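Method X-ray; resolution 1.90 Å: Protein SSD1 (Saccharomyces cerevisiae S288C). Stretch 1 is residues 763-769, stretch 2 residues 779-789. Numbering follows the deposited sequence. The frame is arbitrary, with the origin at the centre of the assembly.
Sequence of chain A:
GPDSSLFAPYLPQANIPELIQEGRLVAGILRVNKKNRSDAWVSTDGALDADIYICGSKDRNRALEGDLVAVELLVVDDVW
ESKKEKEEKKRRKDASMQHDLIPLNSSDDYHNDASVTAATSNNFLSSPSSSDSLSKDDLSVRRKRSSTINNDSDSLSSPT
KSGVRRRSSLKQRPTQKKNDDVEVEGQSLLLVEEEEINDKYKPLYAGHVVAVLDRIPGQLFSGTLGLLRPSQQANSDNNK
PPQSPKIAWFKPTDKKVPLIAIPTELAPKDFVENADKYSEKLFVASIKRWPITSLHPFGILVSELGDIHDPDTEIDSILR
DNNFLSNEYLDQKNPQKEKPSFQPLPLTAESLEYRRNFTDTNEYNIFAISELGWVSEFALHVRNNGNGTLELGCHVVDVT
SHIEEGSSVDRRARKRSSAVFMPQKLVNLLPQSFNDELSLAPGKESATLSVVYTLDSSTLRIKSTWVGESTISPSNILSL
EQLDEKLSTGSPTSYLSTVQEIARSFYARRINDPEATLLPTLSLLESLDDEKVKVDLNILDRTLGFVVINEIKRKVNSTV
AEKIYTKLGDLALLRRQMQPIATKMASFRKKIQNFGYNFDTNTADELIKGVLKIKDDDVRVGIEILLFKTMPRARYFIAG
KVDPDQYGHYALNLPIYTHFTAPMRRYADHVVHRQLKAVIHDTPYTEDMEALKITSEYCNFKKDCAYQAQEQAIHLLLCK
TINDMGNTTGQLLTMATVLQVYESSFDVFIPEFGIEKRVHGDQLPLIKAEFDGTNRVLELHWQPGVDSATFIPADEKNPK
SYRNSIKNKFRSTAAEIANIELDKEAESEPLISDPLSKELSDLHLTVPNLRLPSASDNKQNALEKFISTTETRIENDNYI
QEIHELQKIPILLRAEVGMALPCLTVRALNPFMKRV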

# COMPACT_ATOMS: atom_id res chain seq x y z
N GLN A 763 -8.41 26.21 8.03
CA GLN A 763 -7.07 26.35 8.59
C GLN A 763 -6.28 27.44 7.88
O GLN A 763 -5.09 27.61 8.15
CB GLN A 763 -6.34 25.01 8.52
CG GLN A 763 -6.93 23.99 9.49
CD GLN A 763 -6.25 22.64 9.43
OE1 GLN A 763 -6.00 22.10 8.35
NE2 GLN A 763 -5.96 22.08 10.60
N LEU A 764 -6.94 28.22 7.02
CA LEU A 764 -6.32 29.32 6.30
C LEU A 764 -6.91 30.65 6.76
O LEU A 764 -8.09 30.72 7.13
CB LEU A 764 -6.54 29.16 4.79
CG LEU A 764 -6.02 27.85 4.19
CD1 LEU A 764 -6.39 27.75 2.71
CD2 LEU A 764 -4.51 27.75 4.38
N PRO A 765 -6.12 31.73 6.75
CA PRO A 765 -6.66 33.04 7.14
C PRO A 765 -7.56 33.63 6.06
O PRO A 765 -7.12 34.47 5.27
CB PRO A 765 -5.40 33.89 7.34
CG PRO A 765 -4.39 33.27 6.39
CD PRO A 765 -4.69 31.79 6.42
N LEU A 766 -8.81 33.19 6.03
CA LEU A 766 -9.76 33.58 5.01
C LEU A 766 -10.86 34.46 5.59
O LEU A 766 -11.15 34.44 6.79
CB LEU A 766 -10.40 32.35 4.36
CG LEU A 766 -9.46 31.32 3.73
CD1 LEU A 766 -10.26 30.14 3.18
CD2 LEU A 766 -8.62 31.96 2.63
N ILE A 767 -11.49 35.23 4.70
CA ILE A 767 -12.73 35.93 5.02
C ILE A 767 -13.93 35.10 4.60
O ILE A 767 -14.93 35.03 5.32
CB ILE A 767 -12.73 37.32 4.35
CG1 ILE A 767 -11.78 38.26 5.09
CG2 ILE A 767 -14.14 37.90 4.31
CD1 ILE A 767 -10.81 38.96 4.18
N LYS A 768 -13.85 34.46 3.44
CA LYS A 768 -14.90 33.58 2.96
C LYS A 768 -14.31 32.71 1.85
O LYS A 768 -13.12 32.80 1.53
CB LYS A 768 -16.12 34.36 2.46
CG LYS A 768 -15.82 35.28 1.29
CD LYS A 768 -17.10 35.84 0.67
N ALA A 769 -15.17 31.88 1.27
CA ALA A 769 -14.82 31.08 0.11
C ALA A 769 -16.09 30.90 -0.71
O ALA A 769 -17.19 30.85 -0.15
CB ALA A 769 -14.23 29.72 0.49
N GLU A 779 -12.90 29.61 -5.03
CA GLU A 779 -12.34 30.95 -4.91
C GLU A 779 -12.14 31.26 -3.44
O GLU A 779 -13.12 31.38 -2.68
CB GLU A 779 -13.24 31.98 -5.60
CG GLU A 779 -13.28 31.81 -7.11
CD GLU A 779 -13.95 32.97 -7.82
OE1 GLU A 779 -14.56 33.83 -7.14
OE2 GLU A 779 -13.86 33.03 -9.07
N LEU A 780 -10.88 31.37 -3.03
CA LEU A 780 -10.53 31.73 -1.66
C LEU A 780 -10.48 33.25 -1.54
O LEU A 780 -9.83 33.92 -2.35
CB LEU A 780 -9.18 31.12 -1.28
CG LEU A 780 -9.00 29.61 -1.49
CD1 LEU A 780 -7.57 29.19 -1.16
CD2 LEU A 780 -9.99 28.82 -0.65
N HIS A 781 -11.17 33.79 -0.54
CA HIS A 781 -11.11 35.22 -0.24
C HIS A 781 -10.17 35.38 0.96
O HIS A 781 -10.55 35.11 2.10
CB HIS A 781 -12.50 35.78 0.04
CG HIS A 781 -13.39 35.79 -1.17
ND1 HIS A 781 -14.25 36.82 -1.45
CD2 HIS A 781 -13.55 34.88 -2.16
CE1 HIS A 781 -14.91 36.55 -2.57
NE2 HIS A 781 -14.50 35.38 -3.02
N TRP A 782 -8.95 35.80 0.68
CA TRP A 782 -7.91 35.83 1.70
C TRP A 782 -8.01 37.07 2.57
O TRP A 782 -8.46 38.14 2.14
CB TRP A 782 -6.53 35.79 1.06
CG TRP A 782 -6.14 34.47 0.47
CD1 TRP A 782 -6.35 34.04 -0.81
CD2 TRP A 782 -5.46 33.41 1.14
NE1 TRP A 782 -5.84 32.78 -0.97
CE2 TRP A 782 -5.29 32.37 0.21
CE3 TRP A 782 -4.98 33.24 2.45
CZ2 TRP A 782 -4.66 31.18 0.54
CZ3 TRP A 782 -4.36 32.06 2.77
CH2 TRP A 782 -4.21 31.04 1.83
N GLN A 783 -7.54 36.93 3.81
CA GLN A 783 -7.26 38.09 4.64
C GLN A 783 -5.94 38.70 4.18
O GLN A 783 -4.90 38.04 4.29
CB GLN A 783 -7.14 37.69 6.11
CG GLN A 783 -8.37 37.04 6.70
CD GLN A 783 -8.13 36.59 8.12
OE1 GLN A 783 -7.28 37.15 8.83
NE2 GLN A 783 -8.85 35.56 8.55
N PRO A 784 -5.92 39.92 3.66
CA PRO A 784 -4.67 40.48 3.15
C PRO A 784 -3.62 40.58 4.25
O PRO A 784 -3.93 40.92 5.40
CB PRO A 784 -5.07 41.86 2.62
CG PRO A 784 -6.32 42.21 3.36
CD PRO A 784 -7.03 40.90 3.58
N GLY A 785 -2.38 40.25 3.90
CA GLY A 785 -1.25 40.45 4.77
C GLY A 785 -1.05 39.40 5.85
O GLY A 785 -0.08 39.51 6.62
N VAL A 786 -1.92 38.40 5.95
CA VAL A 786 -1.82 37.38 6.99
C VAL A 786 -1.10 36.16 6.43
O VAL A 786 -1.60 35.50 5.51
CB VAL A 786 -3.21 37.01 7.54
CG1 VAL A 786 -3.10 35.97 8.64
CG2 VAL A 786 -3.93 38.25 8.05
N ASP A 787 0.07 35.85 6.98
CA ASP A 787 0.88 34.75 6.49
C ASP A 787 0.27 33.42 6.92
O ASP A 787 0.04 33.18 8.11
CB ASP A 787 2.31 34.88 7.01
CG ASP A 787 3.28 33.92 6.33
OD1 ASP A 787 2.84 33.04 5.57
OD2 ASP A 787 4.50 34.06 6.57
N SER A 788 -0.01 32.55 5.93
CA SER A 788 -0.53 31.22 6.22
C SER A 788 0.46 30.39 7.01
O SER A 788 0.07 29.49 7.76
CB SER A 788 -0.86 30.47 4.92
OG SER A 788 -1.87 31.13 4.17
N ALA A 789 1.76 30.64 6.81
CA ALA A 789 2.78 29.84 7.47
C ALA A 789 2.71 29.96 8.98
O ALA A 789 3.07 29.03 9.69
CB ALA A 789 4.17 30.23 6.96

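The two stretches run antiparallel, and their ladder carries a beta bulge. Ala 769 faces Leu 780 as a non-hydrogen-bonded pair, Lys 768 faces His 781 as a hydrogen-bonded pair, and then the register slips by one, so that Leu 766 comes opposite Trp 782 with their CA atoms 4.4 Å apart. Ile 767 is the extra residue at the corner, with phi/psi of -94/-40, and the bulge lets His 781 bond to two different residues: its N donates to Lys 768 O at 3.0 Å, while its O accepts from Ile 767 N at 2.8 Å. Lys 768 N, left between these bonds, is buried by the contact and has no partner in the model. Beyond the bulge, Gln 783 N donates to Pro 765 O at 2.9 Å. At the other end, Ala 769 CA makes a CA-H...O contact of 3.3 Å with Glu 779 O.

Stretch 2 then leaves the ladder through a type II turn from Gln 783 to Val 786. Gly 785 sits there with a phi of 80°, a value that favours glycine, and the closing bond from Val 786 N to Gln 783 O is weak at 3.4 Å.

The side chain of Gln 783 serves the bulge as well. Gln 783 NE2 donates to Leu 766 O at 3.1 Å in a nearly straight hydrogen bond, so one residue satisfies two successive carbonyls, one through its backbone and one through its side-chain amide.

Trp 782 gathers the apolar side chains. Although the CA-to-CB bonds of Leu 766 and Trp 782 both point away from the opposite stretch, their ends come back: Leu 766 CD2 lies over one face of the indole, 4.0 Å from the centroid of the Trp 782 six-membered ring, in a CH-pi contact. Pro 765 CD meets the ring's edge at 3.7 Å from Trp 782 CZ3, and Leu 764 CD1 approaches Trp 782 CH2 at 4.0 Å. Pro 765 CB also packs against Val 786 CG1 at 3.4 Å, which ties the turn's last residue back to stretch 1.

Lys 768 and His 781 share a face of the sheet. The aliphatic part of the lysine covers the imidazole, with Lys 768 CD 4.0 Å from the His 781 ring centroid; this contact needs only methylenes, and the lysine's CE and NZ are not modelled. Ala 769 and Leu 780 share the other face.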